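Putative branched-chain amino acid ABC transporter (Rhodospirillum rubrum ATCC 11170, PDB 3HUT) probably binds branched-chain or related amino acids outside the cytoplasmic membrane and hands them to an ABC transporter. Local coordinates at residues Arg61-Ala64 / Arg65-Asp69; Gly89-Tyr92 / Gly93-Met97; Ala132-Gly136 / Asp137-Ser141. All coordinates share one frame; numbering follows the deposited sequence.

Interaction 1. Residues Arg61-Ala64 / Arg65-Asp69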
loop_
_atom_site.group_PDB
_atom_site.type_symbol
_atom_site.label_atom_id
_atom_site.label_comp_id
_atom_site.label_asym_id
_atom_site.label_seq_id
_atom_site.Cartn_x
_atom_site.Cartn_y
_atom_site.Cartn_z
ATOM N N ARG A 61 -8.937 17.398 13.213
ATOM C CA ARG A 61 -8.266 18.079 14.312
ATOM C C ARG A 61 -9.085 18.042 15.598
ATOM O O ARG A 61 -8.534 17.821 16.680
ATOM C CB ARG A 61 -7.945 19.527 13.925
ATOM C CG ARG A 61 -6.887 19.639 12.840
ATOM C CD ARG A 61 -6.421 21.074 12.639
ATOM N NE ARG A 61 -5.477 21.171 11.529
ATOM C CZ ARG A 61 -5.809 21.498 10.285
ATOM N NH1 ARG A 61 -7.071 21.774 9.976
ATOM N NH2 ARG A 61 -4.876 21.534 9.343
ATOM N N THR A 62 -10.394 18.252 15.506
ATOM C CA THR A 62 -11.184 18.209 16.726
ATOM C C THR A 62 -11.281 16.760 17.193
ATOM O O THR A 62 -11.327 16.493 18.392
ATOM C CB THR A 62 -12.594 18.864 16.553
ATOM O OG1 THR A 62 -13.624 17.915 16.848
ATOM C CG2 THR A 62 -12.760 19.414 15.162
ATOM N N ILE A 63 -11.266 15.816 16.253
ATOM C CA ILE A 63 -11.309 14.403 16.624
ATOM C C ILE A 63 -10.039 14.057 17.406
ATOM O O ILE A 63 -10.095 13.377 18.437
ATOM C CB ILE A 63 -11.368 13.482 15.387
ATOM C CG1 ILE A 63 -12.702 13.662 14.657
ATOM C CG2 ILE A 63 -11.175 12.026 15.813
ATOM C CD1 ILE A 63 -13.911 13.320 15.495
ATOM N N ALA A 64 -8.899 14.531 16.906
ATOM C CA ALA A 64 -7.608 14.278 17.538
ATOM C C ALA A 64 -7.555 14.839 18.958
ATOM O O ALA A 64 -7.049 14.186 19.867
ATOM C CB ALA A 64 -6.490 14.878 16.696
ATOM N N ARG A 65 -8.068 16.051 19.140
ATOM C CA ARG A 65 -8.089 16.681 20.456
ATOM C C ARG A 65 -8.918 15.794 21.387
ATOM O O ARG A 65 -8.542 15.556 22.533
ATOM C CB ARG A 65 -8.761 18.058 20.382
ATOM C CG ARG A 65 -10.283 17.936 20.434
ATOM C CD ARG A 65 -11.062 19.204 20.174
ATOM N NE ARG A 65 -12.465 18.880 19.925
ATOM C CZ ARG A 65 -13.250 18.217 20.773
ATOM N NH1 ARG A 65 -12.769 17.805 21.941
ATOM N NH2 ARG A 65 -14.515 17.962 20.454
ATOM N N ALA A 66 -10.055 15.319 20.879
ATOM C CA ALA A 66 -10.967 14.481 21.647
ATOM C C ALA A 66 -10.316 13.181 22.121
ATOM O O ALA A 66 -10.452 12.807 23.286
ATOM C CB ALA A 66 -12.221 14.174 20.816
ATOM N N PHE A 67 -9.621 12.490 21.220
ATOM C CA PHE A 67 -8.950 11.245 21.585
ATOM C C PHE A 67 -7.845 11.504 22.607
ATOM O O PHE A 67 -7.651 10.726 23.541
ATOM C CB PHE A 67 -8.329 10.570 20.359
ATOM C CG PHE A 67 -9.327 9.902 19.448
ATOM C CD1 PHE A 67 -10.510 9.371 19.948
ATOM C CD2 PHE A 67 -9.045 9.752 18.092
ATOM C CE1 PHE A 67 -11.400 8.698 19.106
ATOM C CE2 PHE A 67 -9.926 9.081 17.245
ATOM C CZ PHE A 67 -11.104 8.553 17.749
ATOM N N VAL A 68 -7.111 12.595 22.412
ATOM C CA VAL A 68 -6.022 12.956 23.314
ATOM C C VAL A 68 -6.564 13.224 24.717
ATOM O O VAL A 68 -5.971 12.815 25.717
ATOM C CB VAL A 68 -5.269 14.210 22.788
ATOM C CG1 VAL A 68 -4.323 14.764 23.865
ATOM C CG2 VAL A 68 -4.478 13.842 21.534
ATOM N N ASP A 69 -7.712 13.891 24.776
ATOM C CA ASP A 69 -8.355 14.228 26.041
ATOM C C ASP A 69 -8.991 13.051 26.771
ATOM O O ASP A 69 -9.350 13.174 27.942
ATOM C CB ASP A 69 -9.407 15.317 25.819
ATOM C CG ASP A 69 -8.871 16.703 26.099
ATOM O OD1 ASP A 69 -8.559 16.986 27.275
ATOM O OD2 ASP A 69 -8.760 17.508 25.151
#

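Interaction 2. Residues Gly89-Tyr92 / Gly93-Met97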
loop_
_atom_site.group_PDB
_atom_site.type_symbol
_atom_site.label_atom_id
_atom_site.label_comp_id
_atom_site.label_asym_id
_atom_site.label_seq_id
_atom_site.Cartn_x
_atom_site.Cartn_y
_atom_site.Cartn_z
ATOM N N GLY A 89 -2.185 14.209 12.642
ATOM C CA GLY A 89 -0.864 13.783 13.071
ATOM C C GLY A 89 -0.082 14.845 13.828
ATOM O O GLY A 89 0.618 14.533 14.792
ATOM N N SER A 90 -0.204 16.098 13.402
ATOM C CA SER A 90 0.511 17.193 14.055
ATOM C C SER A 90 0.140 17.283 15.531
ATOM O O SER A 90 0.994 17.532 16.387
ATOM C CB SER A 90 0.200 18.516 13.352
ATOM O OG SER A 90 0.599 18.458 11.993
ATOM N N ILE A 91 -1.141 17.075 15.819
ATOM C CA ILE A 91 -1.650 17.105 17.184
ATOM C C ILE A 91 -1.151 15.891 17.968
ATOM O O ILE A 91 -0.628 16.024 19.075
ATOM C CB ILE A 91 -3.193 17.111 17.183
ATOM C CG1 ILE A 91 -3.691 18.457 16.642
ATOM C CG2 ILE A 91 -3.727 16.840 18.591
ATOM C CD1 ILE A 91 -5.194 18.540 16.465
ATOM N N TYR A 92 -1.319 14.705 17.397
ATOM C CA TYR A 92 -0.869 13.488 18.059
ATOM C C TYR A 92 0.625 13.523 18.390
ATOM O O TYR A 92 1.035 13.110 19.470
ATOM C CB TYR A 92 -1.172 12.272 17.187
ATOM C CG TYR A 92 -2.648 12.023 16.959
ATOM C CD1 TYR A 92 -3.564 12.100 18.012
ATOM C CD2 TYR A 92 -3.122 11.659 15.700
ATOM C CE1 TYR A 92 -4.925 11.810 17.809
ATOM C CE2 TYR A 92 -4.471 11.369 15.489
ATOM C CZ TYR A 92 -5.362 11.444 16.543
ATOM O OH TYR A 92 -6.689 11.145 16.319
ATOM N N GLY A 93 1.431 14.012 17.454
ATOM C CA GLY A 93 2.865 14.082 17.679
ATOM C C GLY A 93 3.191 14.982 18.854
ATOM O O GLY A 93 3.997 14.637 19.717
ATOM N N LYS A 94 2.560 16.148 18.882
ATOM C CA LYS A 94 2.773 17.099 19.963
ATOM C C LYS A 94 2.246 16.576 21.299
ATOM O O LYS A 94 2.855 16.807 22.345
ATOM C CB LYS A 94 2.093 18.431 19.631
ATOM C CG LYS A 94 2.194 19.476 20.732
ATOM C CD LYS A 94 1.466 20.749 20.342
ATOM C CE LYS A 94 1.519 21.784 21.458
ATOM N NZ LYS A 94 0.721 22.999 21.120
ATOM N N GLU A 95 1.127 15.856 21.267
ATOM C CA GLU A 95 0.523 15.340 22.494
ATOM C C GLU A 95 1.049 13.986 22.972
ATOM O O GLU A 95 0.790 13.585 24.107
ATOM C CB GLU A 95 -1.000 15.260 22.335
ATOM C CG GLU A 95 -1.688 16.603 22.127
ATOM C CD GLU A 95 -1.415 17.581 23.254
ATOM O OE1 GLU A 95 -1.330 17.133 24.417
ATOM O OE2 GLU A 95 -1.294 18.797 22.978
ATOM N N GLY A 96 1.778 13.279 22.115
ATOM C CA GLY A 96 2.312 11.986 22.513
ATOM C C GLY A 96 1.339 10.830 22.365
ATOM O O GLY A 96 1.198 9.990 23.256
HETATM N N MSE A 97 0.653 10.797 21.232
HETATM C CA MSE A 97 -0.308 9.739 20.933
HETATM C C MSE A 97 0.194 8.986 19.710
HETATM O O MSE A 97 0.417 9.589 18.668
HETATM C CB MSE A 97 -1.678 10.346 20.614
HETATM C CG MSE A 97 -2.727 9.340 20.155
HETATM SE SE MSE A 97 -3.407 8.225 21.581
HETATM C CE MSE A 97 -4.766 9.432 22.281
#

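Interaction 3. Residues Ala132-Gly136 / Asp137-Ser141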
loop_
_atom_site.group_PDB
_atom_site.type_symbol
_atom_site.label_atom_id
_atom_site.label_comp_id
_atom_site.label_asym_id
_atom_site.label_seq_id
_atom_site.Cartn_x
_atom_site.Cartn_y
_atom_site.Cartn_z
ATOM N N ALA A 132 15.696 -4.097 -8.834
ATOM C CA ALA A 132 16.458 -5.258 -8.365
ATOM C C ALA A 132 15.929 -6.540 -9.009
ATOM O O ALA A 132 16.696 -7.440 -9.350
ATOM C CB ALA A 132 16.377 -5.367 -6.836
ATOM N N TRP A 133 14.613 -6.610 -9.175
ATOM C CA TRP A 133 13.968 -7.770 -9.777
ATOM C C TRP A 133 14.433 -7.942 -11.231
ATOM O O TRP A 133 14.830 -9.034 -11.650
ATOM C CB TRP A 133 12.446 -7.579 -9.714
ATOM C CG TRP A 133 11.607 -8.693 -10.297
ATOM C CD1 TRP A 133 12.035 -9.910 -10.753
ATOM C CD2 TRP A 133 10.186 -8.675 -10.478
ATOM N NE1 TRP A 133 10.964 -10.649 -11.210
ATOM C CE2 TRP A 133 9.819 -9.914 -11.051
ATOM C CE3 TRP A 133 9.186 -7.731 -10.209
ATOM C CZ2 TRP A 133 8.490 -10.231 -11.365
ATOM C CZ3 TRP A 133 7.862 -8.050 -10.521
ATOM C CH2 TRP A 133 7.530 -9.289 -11.090
HETATM N N MSE A 134 14.400 -6.861 -11.998
HETATM C CA MSE A 134 14.824 -6.932 -13.389
HETATM C C MSE A 134 16.314 -7.237 -13.541
HETATM O O MSE A 134 16.717 -7.953 -14.458
HETATM C CB MSE A 134 14.441 -5.640 -14.110
HETATM C CG MSE A 134 12.936 -5.511 -14.279
HETATM SE SE MSE A 134 12.351 -3.904 -15.163
HETATM C CE MSE A 134 12.732 -4.403 -16.986
ATOM N N ILE A 135 17.132 -6.700 -12.644
ATOM C CA ILE A 135 18.569 -6.966 -12.678
ATOM C C ILE A 135 18.740 -8.451 -12.382
ATOM O O ILE A 135 19.531 -9.147 -13.026
ATOM C CB ILE A 135 19.319 -6.152 -11.595
ATOM C CG1 ILE A 135 19.296 -4.659 -11.941
ATOM C CG2 ILE A 135 20.751 -6.669 -11.443
ATOM C CD1 ILE A 135 20.154 -4.269 -13.160
ATOM N N GLY A 136 17.981 -8.934 -11.402
ATOM C CA GLY A 136 18.046 -10.333 -11.022
ATOM C C GLY A 136 17.634 -11.254 -12.154
ATOM O O GLY A 136 18.102 -12.391 -12.233
ATOM N N ASP A 137 16.756 -10.768 -13.029
ATOM C CA ASP A 137 16.298 -11.562 -14.164
ATOM C C ASP A 137 17.229 -11.447 -15.364
ATOM O O ASP A 137 16.921 -11.953 -16.447
ATOM C CB ASP A 137 14.869 -11.169 -14.561
ATOM C CG ASP A 137 13.830 -11.758 -13.627
ATOM O OD1 ASP A 137 14.228 -12.507 -12.710
ATOM O OD2 ASP A 137 12.621 -11.484 -13.805
ATOM N N GLY A 138 18.356 -10.760 -15.178
ATOM C CA GLY A 138 19.337 -10.646 -16.244
ATOM C C GLY A 138 19.345 -9.433 -17.155
ATOM O O GLY A 138 20.165 -9.361 -18.069
ATOM N N PHE A 139 18.456 -8.477 -16.915
ATOM C CA PHE A 139 18.392 -7.289 -17.755
ATOM C C PHE A 139 19.444 -6.253 -17.397
ATOM O O PHE A 139 19.753 -6.044 -16.220
ATOM C CB PHE A 139 16.996 -6.674 -17.669
ATOM C CG PHE A 139 15.922 -7.571 -18.211
ATOM C CD1 PHE A 139 15.820 -7.796 -19.582
ATOM C CD2 PHE A 139 15.052 -8.235 -17.353
ATOM C CE1 PHE A 139 14.866 -8.676 -20.091
ATOM C CE2 PHE A 139 14.094 -9.119 -17.849
ATOM C CZ PHE A 139 14.001 -9.340 -19.222
ATOM N N THR A 140 19.995 -5.612 -18.424
ATOM C CA THR A 140 21.012 -4.587 -18.236
ATOM C C THR A 140 20.657 -3.293 -18.957
ATOM O O THR A 140 21.315 -2.275 -18.762
ATOM C CB THR A 140 22.388 -5.073 -18.723
ATOM O OG1 THR A 140 22.277 -5.555 -20.066
ATOM C CG2 THR A 140 22.897 -6.185 -17.832
ATOM N N SER A 141 19.624 -3.337 -19.798
ATOM C CA SER A 141 19.176 -2.143 -20.514
ATOM C C SER A 141 17.656 -2.186 -20.576
ATOM O O SER A 141 17.069 -3.191 -20.977
ATOM C CB SER A 141 19.739 -2.097 -21.936
ATOM O OG SER A 141 19.031 -2.979 -22.786
HETATM O O HOH W 1 10.539 -13.032 -13.137
HETATM O O HOH W 2 21.360 -7.779 -15.007
#

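Interaction 1. Residues Arg61-Ala64 / Arg65-Asp69
Ile63 and Phe67, one helical turn apart, lie side by side on the face of helix 57-69 that packs on the parallel sheet of an alpha/beta domain of the periplasmic binding protein fold. The methyl CG2 of Ile63 reaches CE2 of the Phe67 ring at 3.5 Å, approaching it obliquely. This branch is the one placed anti to the backbone N of Ile63 (CG1 has chi1 -67°), which sends it forward along the helix to the ring. Behind the pair, Phe67 N donates to Ile63 O over 3.0 Å and so fixes the spacing of the two side chains. Ala64 repeats this one residue on: its O accepts from Val68 N at 3.0 Å and also lies 3.1 Å from the Val68 methyl CG2. Outside the turn, Phe67 rests on Leu49 and Ala51 of strand 46-52 and on Tyr92 of helix 82-95, while Ile63 also touches Ala51. With an alanine in place of the Phe67 ring, a gap is likely to open between helix and strand, and CG2 of Ile63 would lose its aromatic neighbour. On the exposed flank, Arg65 runs extended beside Thr62. Arg61 points in a different direction, its NH1 in a salt bridge with Asp58 OD1, while its carbonyl O takes the hydrogen bond from Arg65 N at 3.1 Å.

Interaction 2. Residues Gly89-Tyr92 / Gly93-Met97
Tyr92 and Met97, a selenomethionine, meet where helix 82-95 ends, inside the beta-alpha-beta unit formed with strands 73-78 and 99-101. Among backbone bonds, those from Gly93 N to Gly89 O (2.8 Å) and from Glu95 N to Ile91 O (2.8 Å) carry the regular helix to its last turn; Lys94 N to Ser90 O is longer, 3.3 Å. The carbonyl O of Tyr92 then takes two donors: Met97 N at 2.9 Å in an almost straight bond (N-H...O 171°), and Gly96 N in a weak, bent one. Gly96 has positive phi (83°), where a side chain would be pressed against the preceding carbonyl O; this turn swings the chain out of the helix and towards the sheet.

Of the apolar contacts, one follows from that turn: the Tyr92 and Met97 side chains run alongside each other, and both also pack on Val76 of strand 73-78. The other lies inside the last helical turn, where Ile91 CG2 and Glu95 CG approach to 4.1 Å on the flank facing helix 57-69. The polar end of Tyr92 has its partner beyond the turn: OH is hydrogen-bonded to Glu10 OE2, which ties the hydroxyl end of the ring to strand 5-11. Met97 CG stands anti to its own backbone N (chi1 174°), and this carries it to 3.6 Å from Tyr92 CD1, obliquely to the ring.

Interaction 3. Residues Ala132-Gly136 / Asp137-Ser141
Asp137 leaves the end of helix 126-136 with its carboxylate beside the Trp133 indole, one turn back. Its CB sits 3.6 Å from the carbonyl O of Trp133, the same oxygen that accepts a hydrogen bond from Asp137 N at 2.9 Å. Next, CG passes Trp133 CD1 at 3.9 Å; chi1 of -78° sets it anti to the carbonyl carbon of Asp137, which keeps it beside the backbone N on the Trp133 side. OD1 lies 3.7 Å from Trp133 O. At the tip, OD2 obliquely approaches the indole, with the carboxylate and ring planes 76° apart. A water joins them, donating to Asp137 OD2 at 2.7 Å and accepting from Trp133 NE1. The same OD2 is hydrogen-bonded to Tyr224 OH, whose ring also meets Trp133 edge-to-face, while Arg337 makes a cation-pi contact with the indole. The carboxylate is thus gripped by a water and a tyrosine, which probably limits its rotation.

The edge of the Phe139 ring faces Met134 O, with CD2 3.4 Å from that oxygen, and the ring also packs on Ala197 of strand 197-201. A second water donates to both Ile135 O and Phe139 O. Gly138, with positive phi (96°), is the C-prime residue; Phe139 N bonds to Met134 O at 3.1 Å and Gly138 N to Ile135 O at 2.9 Å, the paired bonds of a Schellman motif.

The three contacts follow in series along the chain, each local to one helix or its end. Interactions 1 and 2 lie in the same alpha/beta domain, on neighbouring helices 57-69 and 82-95 packed against the parallel sheet, with centres about 10 Å apart. They touch directly: Phe67 CD2 lies 3.3 Å from Tyr92 OH, and Ile91 CD1 lies 3.4 Å from Arg61 O. Interaction 3 belongs to the other domain, where helix 126-136 leads into strand 141-147 of the mixed sheet; its centre is about 49 Å from that of interaction 1 and 43 Å from that of interaction 2. This spread reflects the two-domain architecture of periplasmic binding proteins, whose ligand typically binds between the domains.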